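Local coordinates for hemolysin II regulatory protein (Bacillus cereus, PDB 2JJ7) that probably binds DNA as a two-subunit, TetR-family regulator of transcription, named for its control of hemolysin II, at residues Y56-K61 and G101-E106; E131-G136 and N148-W153. All coordinates share one frame; numbering follows the deposited sequence. Where two conformers were deposited one is given.

In the fold
Both contacts are buried and apolar, and both join helices. Interaction 1 lies near the centre of the chain. It joins helix 51-62, at the end of the DNA-binding part, to helix 98-109 of the C-terminal part. Interaction 2 is about 22 Å away, centre to centre. It lies wholly within the C-terminal part, between helices 129-138 and 147-158, farther from the middle of the chain. An aromatic ring carries interaction 1; aliphatic branches and one threonine methyl carry interaction 2. No helix is shared, but Y105 packs on H152 and so joins helix 98-109 to helix 147-158. Both segment pairs reach the second subunit, in interaction 2 partly through T150 of the contact itself.

Interaction 1: Y56-K61 and G101-E106; sequences YEVFKK and GTLAYE
F59 reaches out from helix 51-62 and sets the far end of its ring, CZ, CE1 and CE2, against L103 and A104 on helix 98-109. This is the tight part of the contact. F59 CZ lies 3.8 Å from L103 CB, and F59 CE2 is at 3.9 Å from the same carbon. The leucine meets the ring obliquely. The backbone N of A104 lies at the ring edge, near its plane, 3.8 Å from F59 CZ. The A104 methyl is a little farther off, CB to F59 CE1 4.3 Å. The CB of F59 does not point straight across; with chi1 at -95° the ring itself spans the distance.

The packing is looser beside the ring. The bond to CB of V58 points toward helix 98-109, yet V58 CG1 comes only to 4.5 Å from L103 CD1. The axes of segments 56-61 and 101-106 stay 11.8 Å apart and cross at -118°. The F59 side chain bridges this gap, reaching even the backbone of A104. K60 and K61 are exposed and lie away from this contact.

In this TetR-type fold the contact is an interdomain one. The predicted helix-turn-helix comes just before helix 51-62, and helix 98-109 belongs to the C-terminal part. Other elements close around the same side chains. Helix 5-23 packs A16 on V58 and F20 on L103. I118 of helix 115-118 touches F59, and Y55 meets the F59 ring edge-to-face. F122 lies on A104. The next residue of helix 98-109, Y105, stacks on H149 of the second subunit.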
loop_
_atom_site.group_PDB
_atom_site.type_symbol
_atom_site.label_atom_id
_atom_site.label_comp_id
_atom_site.label_asym_id
_atom_site.label_seq_id
_atom_site.Cartn_x
_atom_site.Cartn_y
_atom_site.Cartn_z
ATOM N N TYR B 56 -10.563 19.955 9.785
ATOM C CA TYR B 56 -11.526 20.132 8.700
ATOM C C TYR B 56 -11.041 21.222 7.739
ATOM O O TYR B 56 -11.038 21.019 6.526
ATOM C CB TYR B 56 -12.925 20.490 9.226
ATOM C CG TYR B 56 -13.679 19.380 9.945
ATOM C CD1 TYR B 56 -13.284 18.045 9.864
ATOM C CD2 TYR B 56 -14.821 19.673 10.678
ATOM C CE1 TYR B 56 -13.998 17.045 10.526
ATOM C CE2 TYR B 56 -15.534 18.689 11.327
ATOM C CZ TYR B 56 -15.127 17.386 11.259
ATOM O OH TYR B 56 -15.871 16.430 11.926
ATOM N N GLU B 57 -10.614 22.358 8.284
ATOM C CA GLU B 57 -10.158 23.475 7.468
ATOM C C GLU B 57 -8.888 23.143 6.672
ATOM O O GLU B 57 -8.677 23.682 5.584
ATOM C CB GLU B 57 -9.954 24.723 8.330
ATOM C CG GLU B 57 -11.238 25.348 8.860
ATOM C CD GLU B 57 -12.213 25.751 7.760
ATOM O OE1 GLU B 57 -11.778 26.286 6.720
ATOM O OE2 GLU B 57 -13.421 25.522 7.939
ATOM N N VAL B 58 -8.064 22.245 7.212
ATOM C CA VAL B 58 -6.865 21.762 6.522
ATOM C C VAL B 58 -7.241 20.969 5.269
ATOM O O VAL B 58 -6.702 21.222 4.189
ATOM C CB VAL B 58 -5.950 20.925 7.449
ATOM C CG1 VAL B 58 -4.946 20.091 6.633
ATOM C CG2 VAL B 58 -5.208 21.853 8.391
ATOM N N PHE B 59 -8.182 20.038 5.411
ATOM C CA PHE B 59 -8.715 19.293 4.259
ATOM C C PHE B 59 -9.378 20.212 3.223
ATOM O O PHE B 59 -9.191 20.031 2.027
ATOM C CB PHE B 59 -9.651 18.172 4.721
ATOM C CG PHE B 59 -8.953 16.834 4.839
ATOM C CD1 PHE B 59 -8.806 16.019 3.721
ATOM C CD2 PHE B 59 -8.431 16.406 6.059
ATOM C CE1 PHE B 59 -8.136 14.762 3.811
ATOM C CE2 PHE B 59 -7.775 15.170 6.168
ATOM C CZ PHE B 59 -7.626 14.349 5.032
ATOM N N LYS B 60 -10.113 21.212 3.708
ATOM C CA LYS B 60 -10.763 22.203 2.856
ATOM C C LYS B 60 -9.738 23.044 2.079
ATOM O O LYS B 60 -9.889 23.216 0.880
ATOM C CB LYS B 60 -11.662 23.108 3.708
ATOM C CG LYS B 60 -12.568 24.038 2.937
ATOM C CD LYS B 60 -13.296 24.956 3.902
ATOM C CE LYS B 60 -14.423 25.717 3.223
ATOM N NZ LYS B 60 -15.021 26.737 4.134
ATOM N N LYS B 61 -8.712 23.560 2.761
ATOM C CA LYS B 61 -7.704 24.401 2.112
ATOM C C LYS B 61 -6.782 23.614 1.185
ATOM O O LYS B 61 -6.483 24.076 0.085
ATOM C CB LYS B 61 -6.852 25.175 3.131
ATOM C CG LYS B 61 -5.972 26.229 2.453
ATOM C CD LYS B 61 -5.308 27.172 3.410
ATOM C CE LYS B 61 -4.481 28.218 2.663
ATOM N NZ LYS B 61 -5.292 29.168 1.839
ATOM N N GLY B 101 -1.818 13.330 1.580
ATOM C CA GLY B 101 -1.603 11.915 1.299
ATOM C C GLY B 101 -1.643 11.089 2.575
ATOM O O GLY B 101 -2.432 10.145 2.711
ATOM N N THR B 102 -0.792 11.466 3.521
ATOM C CA THR B 102 -0.683 10.788 4.809
ATOM C C THR B 102 -2.022 10.800 5.544
ATOM O O THR B 102 -2.479 9.761 6.014
ATOM C CB THR B 102 0.389 11.475 5.692
ATOM O OG1 THR B 102 1.685 11.183 5.160
ATOM C CG2 THR B 102 0.312 10.994 7.146
ATOM N N LEU B 103 -2.659 11.967 5.610
ATOM C CA LEU B 103 -3.891 12.117 6.381
ATOM C C LEU B 103 -5.056 11.380 5.745
ATOM O O LEU B 103 -5.832 10.723 6.456
ATOM C CB LEU B 103 -4.239 13.596 6.590
ATOM C CG LEU B 103 -3.196 14.416 7.344
ATOM C CD1 LEU B 103 -3.623 15.887 7.404
ATOM C CD2 LEU B 103 -2.942 13.838 8.743
ATOM N N ALA B 104 -5.182 11.487 4.416
ATOM C CA ALA B 104 -6.240 10.764 3.715
ATOM C C ALA B 104 -6.005 9.277 3.800
ATOM O O ALA B 104 -6.956 8.533 3.960
ATOM C CB ALA B 104 -6.371 11.195 2.248
ATOM N N TYR B 105 -4.750 8.834 3.706
ATOM C CA TYR B 105 -4.494 7.396 3.824
ATOM C C TYR B 105 -5.019 6.864 5.162
ATOM O O TYR B 105 -5.750 5.849 5.188
ATOM C CB TYR B 105 -3.015 7.034 3.612
ATOM C CG TYR B 105 -2.714 5.552 3.781
ATOM C CD1 TYR B 105 -2.819 4.673 2.705
ATOM C CD2 TYR B 105 -2.340 5.029 5.028
ATOM C CE1 TYR B 105 -2.549 3.306 2.861
ATOM C CE2 TYR B 105 -2.087 3.679 5.191
ATOM C CZ TYR B 105 -2.182 2.824 4.104
ATOM O OH TYR B 105 -1.927 1.488 4.278
ATOM N N GLU B 106 -4.656 7.543 6.255
ATOM C CA GLU B 106 -5.080 7.142 7.602
ATOM C C GLU B 106 -6.598 7.073 7.728
ATOM O O GLU B 106 -7.120 6.138 8.326
ATOM C CB GLU B 106 -4.528 8.089 8.681
ATOM C CG GLU B 106 -3.047 7.898 9.044
ATOM C CD GLU B 106 -2.655 6.439 9.345
ATOM O OE1 GLU B 106 -3.462 5.686 9.963
ATOM O OE2 GLU B 106 -1.522 6.062 8.959
#

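Interaction 2: E131-G136 and N148-W153; sequences EILQEG and NHTIHW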
loop_
_atom_site.group_PDB
_atom_site.type_symbol
_atom_site.label_atom_id
_atom_site.label_comp_id
_atom_site.label_asym_id
_atom_site.label_seq_id
_atom_site.Cartn_x
_atom_site.Cartn_y
_atom_site.Cartn_z
ATOM N N GLU B 131 -14.889 1.975 -9.507
ATOM C CA GLU B 131 -15.662 1.874 -10.756
ATOM C C GLU B 131 -14.772 1.877 -12.007
ATOM O O GLU B 131 -15.059 1.180 -12.955
ATOM C CB GLU B 131 -16.784 2.914 -10.849
ATOM C CG GLU B 131 -16.338 4.358 -10.998
ATOM C CD GLU B 131 -17.475 5.255 -11.488
ATOM O OE1 GLU B 131 -18.645 4.855 -11.370
ATOM O OE2 GLU B 131 -17.200 6.357 -11.998
ATOM N N ILE B 132 -13.675 2.629 -11.977
ATOM C CA ILE B 132 -12.726 2.641 -13.096
ATOM C C ILE B 132 -12.137 1.240 -13.330
ATOM O O ILE B 132 -12.038 0.765 -14.473
ATOM C CB ILE B 132 -11.593 3.656 -12.852
ATOM C CG1 ILE B 132 -12.154 5.084 -12.835
ATOM C CG2 ILE B 132 -10.560 3.559 -13.955
ATOM C CD1 ILE B 132 -11.114 6.173 -12.438
ATOM N N LEU B 133 -11.763 0.590 -12.233
ATOM C CA LEU B 133 -11.144 -0.740 -12.253
ATOM C C LEU B 133 -12.132 -1.812 -12.692
ATOM O O LEU B 133 -11.778 -2.694 -13.484
ATOM C CB LEU B 133 -10.574 -1.092 -10.871
ATOM C CG LEU B 133 -9.372 -0.292 -10.359
ATOM C CD1 LEU B 133 -9.020 -0.737 -8.936
ATOM C CD2 LEU B 133 -8.168 -0.462 -11.286
ATOM N N GLN B 134 -13.362 -1.736 -12.183
ATOM C CA GLN B 134 -14.419 -2.671 -12.585
ATOM C C GLN B 134 -14.745 -2.538 -14.065
ATOM O O GLN B 134 -14.884 -3.538 -14.750
ATOM C CB GLN B 134 -15.673 -2.471 -11.749
ATOM C CG GLN B 134 -15.471 -2.884 -10.306
ATOM C CD GLN B 134 -16.672 -2.574 -9.441
ATOM O OE1 GLN B 134 -17.306 -1.516 -9.579
ATOM N NE2 GLN B 134 -16.980 -3.483 -8.526
ATOM N N GLU B 135 -14.835 -1.302 -14.556
ATOM C CA GLU B 135 -15.010 -1.060 -15.989
ATOM C C GLU B 135 -13.881 -1.657 -16.858
ATOM O O GLU B 135 -14.152 -2.331 -17.855
ATOM C CB GLU B 135 -15.188 0.440 -16.278
ATOM C CG GLU B 135 -15.607 0.745 -17.720
ATOM C CD GLU B 135 -16.937 0.100 -18.132
ATOM O OE1 GLU B 135 -17.858 -0.009 -17.287
ATOM O OE2 GLU B 135 -17.062 -0.291 -19.315
ATOM N N GLY B 136 -12.628 -1.416 -16.467
ATOM C CA GLY B 136 -11.475 -1.960 -17.188
ATOM C C GLY B 136 -11.428 -3.476 -17.184
ATOM O O GLY B 136 -11.095 -4.105 -18.197
ATOM N N ASN B 148 -10.552 -5.290 -4.248
ATOM C CA ASN B 148 -10.208 -4.604 -2.997
ATOM C C ASN B 148 -8.705 -4.591 -2.716
ATOM O O ASN B 148 -8.189 -3.635 -2.158
ATOM C CB ASN B 148 -10.957 -5.209 -1.804
ATOM C CG ASN B 148 -12.465 -4.946 -1.855
ATOM O OD1 ASN B 148 -12.931 -3.926 -2.382
ATOM N ND2 ASN B 148 -13.232 -5.865 -1.290
ATOM N N HIS B 149 -8.007 -5.647 -3.114
ATOM C CA HIS B 149 -6.572 -5.712 -2.911
ATOM C C HIS B 149 -5.867 -4.729 -3.830
ATOM O O HIS B 149 -4.898 -4.096 -3.422
ATOM C CB HIS B 149 -6.072 -7.131 -3.119
ATOM C CG HIS B 149 -6.461 -8.076 -2.013
ATOM N ND1 HIS B 149 -5.664 -8.302 -0.910
ATOM C CD2 HIS B 149 -7.561 -8.851 -1.842
ATOM C CE1 HIS B 149 -6.247 -9.191 -0.121
ATOM N NE2 HIS B 149 -7.398 -9.538 -0.663
ATOM N N THR B 150 -6.395 -4.585 -5.051
ATOM C CA THR B 150 -5.892 -3.648 -6.047
ATOM C C THR B 150 -6.153 -2.192 -5.630
ATOM O O THR B 150 -5.277 -1.339 -5.758
ATOM C CB THR B 150 -6.504 -3.933 -7.429
ATOM O OG1 THR B 150 -6.269 -5.310 -7.776
ATOM C CG2 THR B 150 -5.879 -3.021 -8.498
ATOM N N ILE B 151 -7.357 -1.920 -5.136
ATOM C CA ILE B 151 -7.664 -0.632 -4.513
ATOM C C ILE B 151 -6.667 -0.345 -3.390
ATOM O O ILE B 151 -6.054 0.707 -3.379
ATOM C CB ILE B 151 -9.140 -0.576 -4.017
ATOM C CG1 ILE B 151 -10.094 -0.558 -5.236
ATOM C CG2 ILE B 151 -9.376 0.640 -3.077
ATOM C CD1 ILE B 151 -11.541 -0.750 -4.905
ATOM N N HIS B 152 -6.482 -1.272 -2.453
ATOM C CA HIS B 152 -5.545 -0.993 -1.363
ATOM C C HIS B 152 -4.104 -0.783 -1.876
ATOM O O HIS B 152 -3.392 0.099 -1.394
ATOM C CB HIS B 152 -5.569 -2.048 -0.241
ATOM C CG HIS B 152 -4.594 -1.738 0.855
ATOM N ND1 HIS B 152 -4.836 -0.774 1.810
ATOM C CD2 HIS B 152 -3.330 -2.178 1.079
ATOM C CE1 HIS B 152 -3.788 -0.673 2.608
ATOM N NE2 HIS B 152 -2.858 -1.511 2.185
ATOM N N TRP B 153 -3.678 -1.599 -2.839
ATOM C CA TRP B 153 -2.355 -1.429 -3.459
ATOM C C TRP B 153 -2.146 0.001 -4.010
ATOM O O TRP B 153 -1.178 0.673 -3.649
ATOM C CB TRP B 153 -2.120 -2.505 -4.531
ATOM C CG TRP B 153 -0.887 -2.292 -5.391
ATOM C CD1 TRP B 153 0.408 -2.341 -4.984
ATOM C CD2 TRP B 153 -0.853 -2.018 -6.804
ATOM N NE1 TRP B 153 1.258 -2.124 -6.052
ATOM C CE2 TRP B 153 0.509 -1.906 -7.177
ATOM C CE3 TRP B 153 -1.836 -1.869 -7.790
ATOM C CZ2 TRP B 153 0.912 -1.632 -8.493
ATOM C CZ3 TRP B 153 -1.433 -1.600 -9.107
ATOM C CH2 TRP B 153 -0.070 -1.483 -9.439
#
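L133 has its CG beside the backbone N and anti to the carbonyl carbon (chi1 -68°); with chi2 extended at 176°, CD1 ends against T150 and I151 on helix 147-158. In T150 the branch that meets L133 is the methyl CG2, anti to the backbone N. I151 touches with CG1. One leucine methyl takes both partners. L133 CD1 is 3.9 Å from I151 CG1 and also 3.9 Å from T150 CG2. The leucine crosses each of them at a slant. The CA atoms of L133 and I151 stay 8.5 Å apart.

The two helices are part of the all-helical C-terminal domain of a TetR-type regulator. T150 divides its side chain between two tasks. Its methyl packs on L133, while OG1 hydrogen-bonds to S146 O one turn back. L180 of helix 169-181 lies against both L133 and T150, and F144 also touches both. Helix 147-158 also meets the second subunit: W153 stacks on F160 of that chain, T150 packs on the same residue, and H152 meets its own counterpart there with the ring planes at about 85°.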